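Centrosomal protein of 104 kDa (PDB 5LPH) is required for ciliogenesis and for structural integrity at the ciliary tip, and carries the HEAT-repeat TOG domain described here, which is linked to tubulin binding. Local coordinates at residues Ser61-Ala66 with Ile101-Thr106; Phe95-Ala100 with Lys114-Ile119; Arg99-Lys102 with Val108-Ala111; Leu37-Ser42 with Glu54-Thr59; Thr147-Ser152 with Ala196-Gly201. One frame throughout, in Å; residues are numbered along the deposited sequence. Where two conformers were deposited one is given.

Contact 1 of 5, residues Ser61-Ala66 with Ile101-Thr106; sequences SYREDA and IKDIVT
At the edge of the Arg63 guanidinium lie the carboxylate of Asp103, its plane turned 31° from that of the guanidinium, and CG2 of Val105, 3.8 Å from Arg63 NH2. The grip is side-on and twofold. Arg63 NE reaches Asp103 OD1 at 2.7 Å, somewhat tilted out of the guanidinium plane, while Arg63 NH2 reaches Asp103 OD2 at 3.0 Å in that plane and almost straight (167°). Both oxygens use their syn lone pairs. A bend at chi3 of Arg63 (-59°) turns the group off the line of its chain. OD2 of Asp103 also accepts from the backbone N of Val105 at 3.0 Å, on its anti side, which makes an Asx turn just before helix 106-126. Aspartate suits this place because its short chain can serve both the turn and the arginine. Were Asp103 an alanine, Arg63 would probably lose its countercharge in this contact and the Val105 N-H the acceptor that closes the Asx turn. Arg63 NH1 is held separately by the carbonyl of Cys57. The Arg63-Asp103 ion pair ties helix 60-76 to the loop at residues 101-105, and the opposite charges probably stabilise each other's ionised forms.

Contact 2 of 5, residues Phe95-Ala100 with Lys114-Ile119; sequences FLVRRA and KLLKMI
Val97 points its two methyls at two successive leucines, and the two encounters differ in angle. Toward Leu115 the side chains run obliquely to each other: Val97 CG2 lies 3.4 Å from Leu115 CD2, closer than carbons usually pack, and 3.7 Å from Leu115 CG. Toward Leu116 they cross at about a right angle, and the fit is more relaxed, with Val97 CG1 4.0 Å from Leu116 CB and 4.2 Å from Leu116 CD2. The valine torsion (chi1 162°) sets CG1 opposite the backbone N and CG2 opposite the carbonyl carbon, giving each leucine a methyl of its own. Both leucines carry CG opposite their backbone N (chi1 177° in Leu115), but as neighbours on a helix they leave its axis in different directions, and the valine fork faces both.

The two helices, 83-100 and 106-126, follow each other in the chain and run antiparallel, forming a helical hairpin of the kind from which the HEAT-repeat solenoid of a TOG domain is built. The valine is short, so the backbones can come near, and the CA atoms of Val97 and Leu116 are 6.8 Å apart. Being branched at CB, it still offers two contact points. The leucines, longer and branched farther out, reach across from the other helix. Leu115 also touches Leu67 of helix 60-76, whereas Leu116 and Val97 both rest on Thr141 of helix 131-147.

Contact 3 of 5, residues Arg99-Lys102 with Val108-Ala111; sequences RAIK and VFQA
Ile101 and Phe109 meet chiefly through a backbone oxygen and a ring edge. Ile101 O lies near the plane of the phenyl ring, 3.4 Å from Phe109 CD1 and 3.8 Å from Phe109 CE1, where the slightly positive C-H rim of an aromatic ring suits a carbonyl oxygen. The torsion of Phe109 (chi1 166°) swings the ring to the side opposite its backbone N and brings CD1 to this oxygen. A second carbonyl, Ala100 O, approaches the backbone instead, 3.7 Å from Phe109 CA.

These close approaches belong to the turn of a helical hairpin in the TOG domain's HEAT-type array: the chain reverses after helix 83-100, and helix 106-126 sets off beside it. The CA atoms of Ile101 and Phe109 are only 5.2 Å apart, and the small Ala100 permits such nearness.

The purely apolar contacts are looser. Ala100 CB lies 4.3 Å from Val108 CG1, and both residues also touch Leu67 of helix 60-76. Ile101 CG2 comes within 4.3 Å of Phe109 CE1, although the isoleucine side chain leaves its backbone in the direction away from this segment and packs on Thr141, Val144 and Leu145 of helix 131-147.

Charge enters from outside. Arg148 donates from NH1 to Ile101 O and makes a cation-pi contact with Phe109.

Contact 4 of 5, residues Leu37-Ser42 with Glu54-Thr59; sequences LREASS and EAYCKT
The hydroxyl of Tyr56 donates to Glu39 OE2 over 2.7 Å (OH to OE2), the bond that carries this contact. The oxygen is met on its anti side, 25° out of the carboxylate plane, while from the tyrosine's point of view it lies at the ring edge, in plane, 3.5 Å from Tyr56 CE2. Carboxylate and ring are turned 39° against each other. Glu39 reaches this point with an extended chain whose CG stands opposite the backbone N (chi1 -169°), which carries the carboxylate from helix 34-39 across to Tyr56 of helix 49-56.

Beside the bond is a small apolar patch. The methyl of Ala40 approaches the tyrosine obliquely, with Ala40 CB 4.0 Å from Tyr56 CE1 and 3.8 Å from Tyr56 OH. Ala40 sits between helices 34-39 and 41-47, where a short side chain leaves room for the end of the ring. Phe95 of helix 83-100 packs against Glu39, Ala40 and Tyr56 together, and Arg99 of the same helix makes a cation-pi contact with Tyr56.

A phenylalanine in place of Tyr56 lacks the hydroxyl and would probably leave the Glu39 carboxylate without its mate in this contact. Here, at the N-terminal end of the TOG domain's helical array, tyrosine suits by being both a phenol donor and an aromatic ring. Arg99, which lies near Glu39 as well, would probably favour the charged form of its carboxylate.

Contact 5 of 5, residues Thr147-Ser152 with Ala196-Gly201; sequences TRTGDS and AMSQMG
With OG anti to its carbonyl carbon (chi1 -70°), Ser198 presents the hydroxyl to the backbone carbonyl of Thr149, whose own OG1 stands between the backbone N and the carbonyl carbon (chi1 65°), where it is hydrogen-bonded to the carbonyl of Leu146. The contact joins the turn after helix 131-147, within the first HEAT repeat, to helix 193-210 farther along the solenoid of the TOG domain.

Ser198 OG lies 2.7 Å from Thr149 O, a hydrogen-bonding distance. Its single proton could instead go to the carbonyl of His194, one turn back on its own helix, so the choice of acceptor is not settled. The rest is close packing: Thr149 CB lies 3.5 Å from Ser198 CB, and Thr149 OG1 lies 3.6 Å from that same Ser198 CB. Serine suits the helix here, its short side chain allowing CA atoms of Thr149 and Ser198 to come within 6.0 Å.

Arg148 braces the turn: NH1 donates to the carbonyl of Ile101 in the preceding hairpin, and Arg148 NH2 forms a salt bridge with Asp151 OD1 at 3.1 Å, in the guanidinium plane but from well above the carboxylate plane (58° out of it).

Contacts 2 and 3 form the buried pair: both join helix 83-100 to helix 106-126, contact 2 along the helices by carbon packing alone, contact 3 at their turn, where backbone carbonyls take part. Contacts 1 and 4, both partly buried, rely on polar groups, an ion pair in one and a phenol-carboxylate bond in the other. They meet where Arg63 binds the carbonyl of Cys57. Phe95 and Arg99 link contact 4 to helix 83-100. Contact 5, also partly buried, is farther along the solenoid, about 28 Å from contact 4 between centres, yet Arg148 carries its turn back to Ile101, which contacts 1 and 3 share.

Contact 1 of 5, residues Ser61-Ala66 with Ile101-Thr106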
# COMPACT_ATOMS: atom_id res chain seq x y z
N SER A 61 1.37 -24.42 6.52
CA SER A 61 2.76 -24.78 6.24
C SER A 61 2.99 -25.13 4.76
O SER A 61 4.11 -24.97 4.26
CB SER A 61 3.24 -25.92 7.15
OG SER A 61 2.40 -27.05 7.06
N TYR A 62 1.95 -25.60 4.08
CA TYR A 62 1.99 -25.78 2.63
C TYR A 62 1.87 -24.46 1.89
O TYR A 62 2.58 -24.24 0.91
CB TYR A 62 0.91 -26.76 2.13
CG TYR A 62 1.06 -28.20 2.59
CD1 TYR A 62 2.21 -28.66 3.27
CD2 TYR A 62 0.05 -29.13 2.32
CE1 TYR A 62 2.32 -29.98 3.69
CE2 TYR A 62 0.16 -30.46 2.73
CZ TYR A 62 1.30 -30.87 3.41
OH TYR A 62 1.44 -32.17 3.83
N ARG A 63 0.98 -23.58 2.35
CA ARG A 63 0.87 -22.24 1.77
C ARG A 63 2.18 -21.47 1.89
O ARG A 63 2.62 -20.83 0.94
CB ARG A 63 -0.27 -21.44 2.39
CG ARG A 63 -1.64 -22.02 2.09
CD ARG A 63 -2.75 -21.00 2.29
NE ARG A 63 -2.81 -20.48 3.65
CZ ARG A 63 -3.38 -21.08 4.70
NH1 ARG A 63 -3.93 -22.29 4.62
NH2 ARG A 63 -3.38 -20.46 5.88
N GLU A 64 2.83 -21.59 3.06
CA GLU A 64 4.14 -20.96 3.28
C GLU A 64 5.21 -21.57 2.37
O GLU A 64 5.99 -20.84 1.77
CB GLU A 64 4.58 -21.09 4.74
CG GLU A 64 5.73 -20.14 5.09
CD GLU A 64 6.59 -20.59 6.27
OE1 GLU A 64 6.59 -21.78 6.64
OE2 GLU A 64 7.29 -19.72 6.82
N ASP A 65 5.24 -22.90 2.31
CA ASP A 65 6.22 -23.62 1.49
C ASP A 65 6.13 -23.28 0.00
O ASP A 65 7.15 -23.17 -0.67
CB ASP A 65 6.06 -25.13 1.69
CG ASP A 65 7.15 -25.93 0.99
OD1 ASP A 65 8.31 -25.84 1.43
OD2 ASP A 65 6.83 -26.64 0.01
N ALA A 66 4.91 -23.13 -0.51
CA ALA A 66 4.69 -22.72 -1.89
C ALA A 66 5.36 -21.38 -2.20
O ALA A 66 6.04 -21.25 -3.22
CB ALA A 66 3.20 -22.63 -2.19
N ILE A 101 -1.22 -12.07 0.76
CA ILE A 101 -1.28 -10.87 1.60
C ILE A 101 -2.54 -10.85 2.48
O ILE A 101 -2.51 -10.27 3.57
CB ILE A 101 -1.14 -9.57 0.75
CG1 ILE A 101 0.30 -9.43 0.25
CG2 ILE A 101 -1.49 -8.33 1.56
CD1 ILE A 101 0.48 -8.46 -0.90
N LYS A 102 -3.62 -11.49 2.03
CA LYS A 102 -4.83 -11.65 2.85
C LYS A 102 -4.84 -12.91 3.75
O LYS A 102 -5.89 -13.26 4.28
CB LYS A 102 -6.08 -11.66 1.94
CG LYS A 102 -6.48 -10.29 1.41
CD LYS A 102 -7.55 -10.38 0.32
CE LYS A 102 -6.95 -10.75 -1.03
NZ LYS A 102 -7.93 -10.69 -2.16
N ASP A 103 -3.70 -13.57 3.96
CA ASP A 103 -3.71 -14.86 4.67
C ASP A 103 -4.06 -14.71 6.15
O ASP A 103 -3.71 -13.72 6.78
CB ASP A 103 -2.37 -15.61 4.53
CG ASP A 103 -2.53 -17.11 4.69
OD1 ASP A 103 -2.85 -17.78 3.68
OD2 ASP A 103 -2.35 -17.64 5.82
N ILE A 104 -4.75 -15.72 6.68
CA ILE A 104 -5.16 -15.75 8.09
C ILE A 104 -4.05 -16.19 9.06
O ILE A 104 -4.26 -16.19 10.28
CB ILE A 104 -6.44 -16.61 8.29
CG1 ILE A 104 -6.21 -18.09 7.92
CG2 ILE A 104 -7.59 -16.05 7.47
CD1 ILE A 104 -7.38 -19.01 8.22
N VAL A 105 -2.89 -16.59 8.53
CA VAL A 105 -1.74 -17.00 9.33
C VAL A 105 -0.56 -16.08 9.03
O VAL A 105 -0.21 -15.85 7.87
CB VAL A 105 -1.35 -18.48 9.04
CG1 VAL A 105 -0.08 -18.88 9.78
CG2 VAL A 105 -2.51 -19.40 9.43
N THR A 106 0.05 -15.58 10.10
CA THR A 106 1.09 -14.55 10.03
C THR A 106 2.29 -14.97 9.20
O THR A 106 2.77 -14.18 8.39
CB THR A 106 1.52 -14.13 11.46
OG1 THR A 106 0.46 -13.35 12.05
CG2 THR A 106 2.79 -13.29 11.46

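Contact 2 of 5, residues Phe95-Ala100 with Lys114-Ile119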
# COMPACT_ATOMS: atom_id res chain seq x y z
N PHE A 95 0.16 -12.73 -8.76
CA PHE A 95 -1.20 -13.24 -8.52
C PHE A 95 -1.28 -14.01 -7.19
O PHE A 95 -2.23 -13.83 -6.42
CB PHE A 95 -1.68 -14.10 -9.71
CG PHE A 95 -2.97 -14.83 -9.45
CD1 PHE A 95 -2.97 -16.12 -8.92
CD2 PHE A 95 -4.19 -14.24 -9.75
CE1 PHE A 95 -4.15 -16.79 -8.68
CE2 PHE A 95 -5.39 -14.91 -9.51
CZ PHE A 95 -5.36 -16.19 -8.97
N LEU A 96 -0.30 -14.87 -6.92
CA LEU A 96 -0.25 -15.63 -5.66
C LEU A 96 0.12 -14.77 -4.45
O LEU A 96 -0.45 -14.96 -3.38
CB LEU A 96 0.70 -16.83 -5.78
CG LEU A 96 0.25 -17.97 -6.70
CD1 LEU A 96 1.30 -19.06 -6.70
CD2 LEU A 96 -1.09 -18.56 -6.28
N VAL A 97 1.05 -13.83 -4.62
CA VAL A 97 1.40 -12.87 -3.56
C VAL A 97 0.17 -12.08 -3.12
O VAL A 97 -0.09 -11.94 -1.92
CB VAL A 97 2.52 -11.91 -4.01
CG1 VAL A 97 2.60 -10.64 -3.15
CG2 VAL A 97 3.86 -12.64 -3.98
N ARG A 98 -0.60 -11.60 -4.08
CA ARG A 98 -1.82 -10.82 -3.82
C ARG A 98 -2.81 -11.54 -2.90
O ARG A 98 -3.40 -10.92 -2.02
CB ARG A 98 -2.49 -10.46 -5.15
CG ARG A 98 -3.70 -9.56 -5.06
CD ARG A 98 -4.29 -9.32 -6.43
NE ARG A 98 -5.67 -8.84 -6.36
CZ ARG A 98 -6.04 -7.56 -6.27
NH1 ARG A 98 -5.14 -6.57 -6.24
NH2 ARG A 98 -7.33 -7.25 -6.23
N ARG A 99 -3.02 -12.83 -3.12
CA ARG A 99 -3.95 -13.60 -2.29
C ARG A 99 -3.33 -13.93 -0.91
O ARG A 99 -4.00 -13.81 0.11
CB ARG A 99 -4.51 -14.80 -3.06
CG ARG A 99 -3.58 -15.94 -3.37
CD ARG A 99 -4.36 -17.12 -3.93
NE ARG A 99 -4.94 -17.99 -2.90
CZ ARG A 99 -6.23 -18.05 -2.54
NH1 ARG A 99 -7.17 -17.30 -3.12
NH2 ARG A 99 -6.60 -18.90 -1.58
N ALA A 100 -2.03 -14.22 -0.90
CA ALA A 100 -1.30 -14.50 0.35
C ALA A 100 -1.14 -13.29 1.29
O ALA A 100 -0.95 -13.48 2.49
CB ALA A 100 0.05 -15.10 0.05
N LYS A 114 8.23 -11.05 1.79
CA LYS A 114 9.59 -11.43 1.41
C LYS A 114 9.69 -11.73 -0.10
O LYS A 114 10.61 -11.27 -0.77
CB LYS A 114 10.02 -12.65 2.23
CG LYS A 114 11.40 -13.20 1.93
CD LYS A 114 11.64 -14.49 2.71
CE LYS A 114 12.90 -15.21 2.24
NZ LYS A 114 14.13 -14.50 2.66
N LEU A 115 8.73 -12.49 -0.61
CA LEU A 115 8.64 -12.78 -2.05
C LEU A 115 8.43 -11.50 -2.87
O LEU A 115 9.09 -11.29 -3.89
CB LEU A 115 7.51 -13.77 -2.32
CG LEU A 115 7.20 -14.16 -3.77
CD1 LEU A 115 8.44 -14.69 -4.47
CD2 LEU A 115 6.09 -15.21 -3.83
N LEU A 116 7.51 -10.64 -2.42
CA LEU A 116 7.20 -9.40 -3.12
C LEU A 116 8.42 -8.49 -3.19
O LEU A 116 8.73 -7.97 -4.26
CB LEU A 116 6.04 -8.66 -2.42
CG LEU A 116 5.50 -7.39 -3.09
CD1 LEU A 116 5.19 -7.60 -4.57
CD2 LEU A 116 4.25 -6.91 -2.36
N LYS A 117 9.11 -8.34 -2.06
CA LYS A 117 10.34 -7.55 -2.01
C LYS A 117 11.42 -8.09 -2.96
O LYS A 117 12.09 -7.32 -3.64
CB LYS A 117 10.87 -7.45 -0.58
CG LYS A 117 12.22 -6.75 -0.47
CD LYS A 117 12.53 -6.28 0.93
CE LYS A 117 13.95 -5.73 1.00
NZ LYS A 117 14.34 -5.34 2.38
N MSE A 118 11.58 -9.41 -3.01
CA MSE A 118 12.57 -10.04 -3.90
C MSE A 118 12.24 -9.77 -5.35
O MSE A 118 13.13 -9.53 -6.15
CB MSE A 118 12.67 -11.55 -3.65
CG MSE A 118 13.67 -12.24 -4.58
SE MSE A 118 12.73 -12.84 -6.21
CE MSE A 118 11.86 -14.29 -5.22
N ILE A 119 10.95 -9.84 -5.71
CA ILE A 119 10.52 -9.59 -7.09
C ILE A 119 10.84 -8.15 -7.54
O ILE A 119 11.39 -7.95 -8.62
CB ILE A 119 9.01 -9.90 -7.29
CG1 ILE A 119 8.76 -11.40 -7.19
CG2 ILE A 119 8.52 -9.42 -8.66
CD1 ILE A 119 7.32 -11.77 -6.92

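Contact 3 of 5, residues Arg99-Lys102 with Val108-Ala111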
# COMPACT_ATOMS: atom_id res chain seq x y z
N ARG A 99 -3.02 -12.83 -3.12
CA ARG A 99 -3.95 -13.60 -2.29
C ARG A 99 -3.33 -13.93 -0.91
O ARG A 99 -4.00 -13.81 0.11
CB ARG A 99 -4.51 -14.80 -3.06
CG ARG A 99 -3.58 -15.94 -3.37
CD ARG A 99 -4.36 -17.12 -3.93
NE ARG A 99 -4.94 -17.99 -2.90
CZ ARG A 99 -6.23 -18.05 -2.54
NH1 ARG A 99 -7.17 -17.30 -3.12
NH2 ARG A 99 -6.60 -18.90 -1.58
N ALA A 100 -2.03 -14.22 -0.90
CA ALA A 100 -1.30 -14.50 0.35
C ALA A 100 -1.14 -13.29 1.29
O ALA A 100 -0.95 -13.48 2.49
CB ALA A 100 0.05 -15.10 0.05
N ILE A 101 -1.22 -12.07 0.76
CA ILE A 101 -1.28 -10.87 1.60
C ILE A 101 -2.54 -10.85 2.48
O ILE A 101 -2.51 -10.27 3.57
CB ILE A 101 -1.14 -9.57 0.75
CG1 ILE A 101 0.30 -9.43 0.25
CG2 ILE A 101 -1.49 -8.33 1.56
CD1 ILE A 101 0.48 -8.46 -0.90
N LYS A 102 -3.62 -11.49 2.03
CA LYS A 102 -4.83 -11.65 2.85
C LYS A 102 -4.84 -12.91 3.75
O LYS A 102 -5.89 -13.26 4.28
CB LYS A 102 -6.08 -11.66 1.94
CG LYS A 102 -6.48 -10.29 1.41
CD LYS A 102 -7.55 -10.38 0.32
CE LYS A 102 -6.95 -10.75 -1.03
NZ LYS A 102 -7.93 -10.69 -2.16
N VAL A 108 2.56 -16.96 6.68
CA VAL A 108 2.25 -16.96 5.25
C VAL A 108 2.24 -15.52 4.74
O VAL A 108 2.79 -15.24 3.68
CB VAL A 108 0.89 -17.64 4.96
CG1 VAL A 108 0.57 -17.59 3.46
CG2 VAL A 108 0.89 -19.08 5.46
N PHE A 109 1.58 -14.63 5.49
CA PHE A 109 1.57 -13.18 5.22
C PHE A 109 2.99 -12.62 5.09
O PHE A 109 3.30 -11.92 4.13
CB PHE A 109 0.77 -12.44 6.31
CG PHE A 109 0.95 -10.94 6.33
CD1 PHE A 109 0.36 -10.13 5.36
CD2 PHE A 109 1.69 -10.32 7.34
CE1 PHE A 109 0.51 -8.76 5.38
CE2 PHE A 109 1.84 -8.94 7.37
CZ PHE A 109 1.26 -8.16 6.39
N GLN A 110 3.85 -12.98 6.05
CA GLN A 110 5.25 -12.54 6.05
C GLN A 110 6.09 -13.08 4.88
O GLN A 110 6.91 -12.36 4.31
CB GLN A 110 5.92 -12.89 7.38
CG GLN A 110 5.72 -11.83 8.46
CD GLN A 110 5.85 -12.34 9.89
OE1 GLN A 110 5.21 -11.82 10.81
NE2 GLN A 110 6.67 -13.36 10.07
N ALA A 111 5.87 -14.35 4.54
CA ALA A 111 6.54 -14.97 3.39
C ALA A 111 6.14 -14.30 2.07
O ALA A 111 6.96 -14.19 1.17
CB ALA A 111 6.25 -16.46 3.33

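Contact 4 of 5, residues Leu37-Ser42 with Glu54-Thr59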
# COMPACT_ATOMS: atom_id res chain seq x y z
N LEU A 37 -10.00 -22.78 -9.75
CA LEU A 37 -9.45 -23.28 -11.00
C LEU A 37 -9.55 -22.24 -12.12
O LEU A 37 -8.58 -22.01 -12.85
CB LEU A 37 -10.19 -24.56 -11.41
CG LEU A 37 -9.48 -25.76 -12.03
CD1 LEU A 37 -8.11 -26.01 -11.42
CD2 LEU A 37 -10.38 -26.97 -11.86
N ARG A 38 -10.71 -21.60 -12.24
CA ARG A 38 -10.94 -20.56 -13.26
C ARG A 38 -10.21 -19.27 -12.91
O ARG A 38 -9.62 -18.61 -13.79
CB ARG A 38 -12.44 -20.30 -13.46
CG ARG A 38 -13.28 -21.53 -13.81
CD ARG A 38 -12.90 -22.19 -15.14
NE ARG A 38 -13.18 -23.63 -15.15
CZ ARG A 38 -12.88 -24.47 -16.15
NH1 ARG A 38 -12.29 -24.03 -17.27
NH2 ARG A 38 -13.18 -25.76 -16.03
N GLU A 39 -10.23 -18.93 -11.63
CA GLU A 39 -9.51 -17.78 -11.07
C GLU A 39 -8.00 -17.86 -11.31
O GLU A 39 -7.38 -16.90 -11.78
CB GLU A 39 -9.81 -17.71 -9.56
CG GLU A 39 -9.38 -16.45 -8.83
CD GLU A 39 -9.70 -16.54 -7.34
OE1 GLU A 39 -10.56 -15.77 -6.87
OE2 GLU A 39 -9.12 -17.41 -6.64
N ALA A 40 -7.41 -19.03 -11.01
CA ALA A 40 -5.96 -19.25 -11.12
C ALA A 40 -5.53 -19.95 -12.42
O ALA A 40 -4.40 -20.46 -12.50
CB ALA A 40 -5.49 -20.05 -9.92
N SER A 41 -6.39 -19.94 -13.44
CA SER A 41 -6.18 -20.68 -14.68
C SER A 41 -4.80 -20.44 -15.31
O SER A 41 -4.09 -21.38 -15.64
CB SER A 41 -7.27 -20.32 -15.70
OG SER A 41 -7.17 -21.11 -16.87
N SER A 42 -4.44 -19.17 -15.43
CA SER A 42 -3.17 -18.79 -16.05
C SER A 42 -1.93 -19.12 -15.21
O SER A 42 -0.90 -19.54 -15.74
CB SER A 42 -3.18 -17.30 -16.40
OG SER A 42 -2.12 -17.02 -17.30
N GLU A 54 -0.91 -26.13 -3.53
CA GLU A 54 -0.25 -25.82 -2.26
C GLU A 54 -0.66 -24.44 -1.72
O GLU A 54 -1.07 -24.32 -0.56
CB GLU A 54 1.27 -25.82 -2.41
CG GLU A 54 1.99 -27.13 -2.24
CD GLU A 54 3.48 -26.90 -2.03
OE1 GLU A 54 4.14 -26.49 -3.01
OE2 GLU A 54 3.98 -27.08 -0.89
N ALA A 55 -0.54 -23.43 -2.57
CA ALA A 55 -0.86 -22.04 -2.21
C ALA A 55 -2.31 -21.81 -1.81
O ALA A 55 -2.58 -20.94 -0.99
CB ALA A 55 -0.48 -21.10 -3.36
N TYR A 56 -3.23 -22.59 -2.39
CA TYR A 56 -4.67 -22.47 -2.11
C TYR A 56 -5.20 -23.32 -0.96
O TYR A 56 -6.33 -23.11 -0.51
CB TYR A 56 -5.48 -22.82 -3.37
CG TYR A 56 -5.79 -21.63 -4.26
CD1 TYR A 56 -4.82 -21.11 -5.12
CD2 TYR A 56 -7.05 -21.04 -4.26
CE1 TYR A 56 -5.10 -20.03 -5.94
CE2 TYR A 56 -7.33 -19.96 -5.08
CZ TYR A 56 -6.35 -19.46 -5.91
OH TYR A 56 -6.60 -18.39 -6.73
N CYS A 57 -4.42 -24.29 -0.48
CA CYS A 57 -4.96 -25.30 0.44
C CYS A 57 -5.06 -24.80 1.89
O CYS A 57 -4.55 -23.74 2.24
CB CYS A 57 -4.15 -26.59 0.36
SG CYS A 57 -2.60 -26.55 1.26
N LYS A 58 -5.72 -25.61 2.72
CA LYS A 58 -6.05 -25.23 4.10
C LYS A 58 -4.93 -25.44 5.12
O LYS A 58 -5.12 -25.16 6.29
CB LYS A 58 -7.32 -25.97 4.54
CG LYS A 58 -8.59 -25.43 3.92
CD LYS A 58 -9.77 -26.35 4.18
CE LYS A 58 -11.06 -25.79 3.60
NZ LYS A 58 -12.16 -26.78 3.73
N THR A 59 -3.76 -25.92 4.67
CA THR A 59 -2.63 -26.18 5.56
C THR A 59 -1.61 -25.06 5.41
O THR A 59 -0.95 -24.95 4.36
CB THR A 59 -2.00 -27.55 5.23
OG1 THR A 59 -3.03 -28.54 5.20
CG2 THR A 59 -0.96 -27.96 6.26

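Contact 5 of 5, residues Thr147-Ser152 with Ala196-Gly201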
# COMPACT_ATOMS: atom_id res chain seq x y z
N THR A 147 -5.47 -2.65 2.98
CA THR A 147 -6.56 -3.28 3.74
C THR A 147 -6.05 -3.97 5.02
O THR A 147 -6.72 -3.90 6.05
CB THR A 147 -7.38 -4.29 2.91
OG1 THR A 147 -6.51 -5.26 2.33
CG2 THR A 147 -8.18 -3.58 1.83
N ARG A 148 -4.87 -4.59 4.96
CA ARG A 148 -4.25 -5.20 6.15
C ARG A 148 -3.77 -4.19 7.22
O ARG A 148 -3.51 -4.60 8.35
CB ARG A 148 -3.08 -6.13 5.79
CG ARG A 148 -3.40 -7.33 4.88
CD ARG A 148 -4.63 -8.14 5.27
NE ARG A 148 -4.58 -8.73 6.62
CZ ARG A 148 -3.99 -9.88 6.96
NH1 ARG A 148 -3.33 -10.63 6.07
NH2 ARG A 148 -4.05 -10.29 8.22
N THR A 149 -3.64 -2.91 6.87
CA THR A 149 -3.37 -1.87 7.87
C THR A 149 -4.63 -1.50 8.69
O THR A 149 -4.53 -0.72 9.63
CB THR A 149 -2.75 -0.59 7.28
OG1 THR A 149 -3.67 0.05 6.39
CG2 THR A 149 -1.46 -0.87 6.53
N GLY A 150 -5.79 -2.03 8.32
CA GLY A 150 -6.99 -2.00 9.17
C GLY A 150 -7.27 -3.28 9.95
O GLY A 150 -8.39 -3.48 10.41
N ASP A 151 -6.26 -4.15 10.11
CA ASP A 151 -6.42 -5.42 10.83
C ASP A 151 -6.64 -5.17 12.32
O ASP A 151 -6.27 -4.12 12.84
CB ASP A 151 -5.17 -6.30 10.63
CG ASP A 151 -5.43 -7.78 10.85
OD1 ASP A 151 -5.92 -8.44 9.90
OD2 ASP A 151 -5.13 -8.29 11.95
N SER A 152 -7.25 -6.15 13.00
CA SER A 152 -7.47 -6.06 14.45
C SER A 152 -6.16 -6.20 15.24
O SER A 152 -6.04 -5.65 16.33
CB SER A 152 -8.48 -7.12 14.93
OG SER A 152 -9.64 -7.11 14.12
N ALA A 196 -8.43 4.08 8.78
CA ALA A 196 -8.29 5.54 8.65
C ALA A 196 -7.02 6.08 9.32
O ALA A 196 -6.29 6.88 8.72
CB ALA A 196 -9.52 6.24 9.21
N MSE A 197 -6.76 5.63 10.56
CA MSE A 197 -5.58 6.07 11.34
C MSE A 197 -4.30 5.61 10.68
O MSE A 197 -3.33 6.38 10.64
CB MSE A 197 -5.61 5.65 12.83
CG MSE A 197 -5.26 6.76 13.85
SE MSE A 197 -6.33 8.40 13.57
CE MSE A 197 -8.02 7.52 14.08
N SER A 198 -4.29 4.40 10.13
CA SER A 198 -3.11 3.87 9.43
C SER A 198 -2.79 4.65 8.16
O SER A 198 -1.64 4.95 7.89
CB SER A 198 -3.27 2.38 9.10
OG SER A 198 -3.23 1.58 10.28
N GLN A 199 -3.82 4.96 7.37
CA GLN A 199 -3.64 5.73 6.13
C GLN A 199 -3.07 7.13 6.42
O GLN A 199 -2.17 7.60 5.74
CB GLN A 199 -4.96 5.84 5.36
CG GLN A 199 -4.80 6.49 3.99
CD GLN A 199 -6.04 6.41 3.12
OE1 GLN A 199 -6.90 5.56 3.30
NE2 GLN A 199 -6.12 7.32 2.15
N MSE A 200 -3.62 7.77 7.45
CA MSE A 200 -3.16 9.09 7.88
C MSE A 200 -1.75 9.08 8.40
O MSE A 200 -0.97 9.99 8.11
CB MSE A 200 -4.12 9.61 8.94
CG MSE A 200 -5.25 10.26 8.22
SE MSE A 200 -6.63 10.70 9.53
CE MSE A 200 -6.80 12.56 8.84
N GLY A 201 -1.42 8.07 9.20
CA GLY A 201 -0.06 7.86 9.67
C GLY A 201 0.95 7.69 8.55
O GLY A 201 2.01 8.30 8.57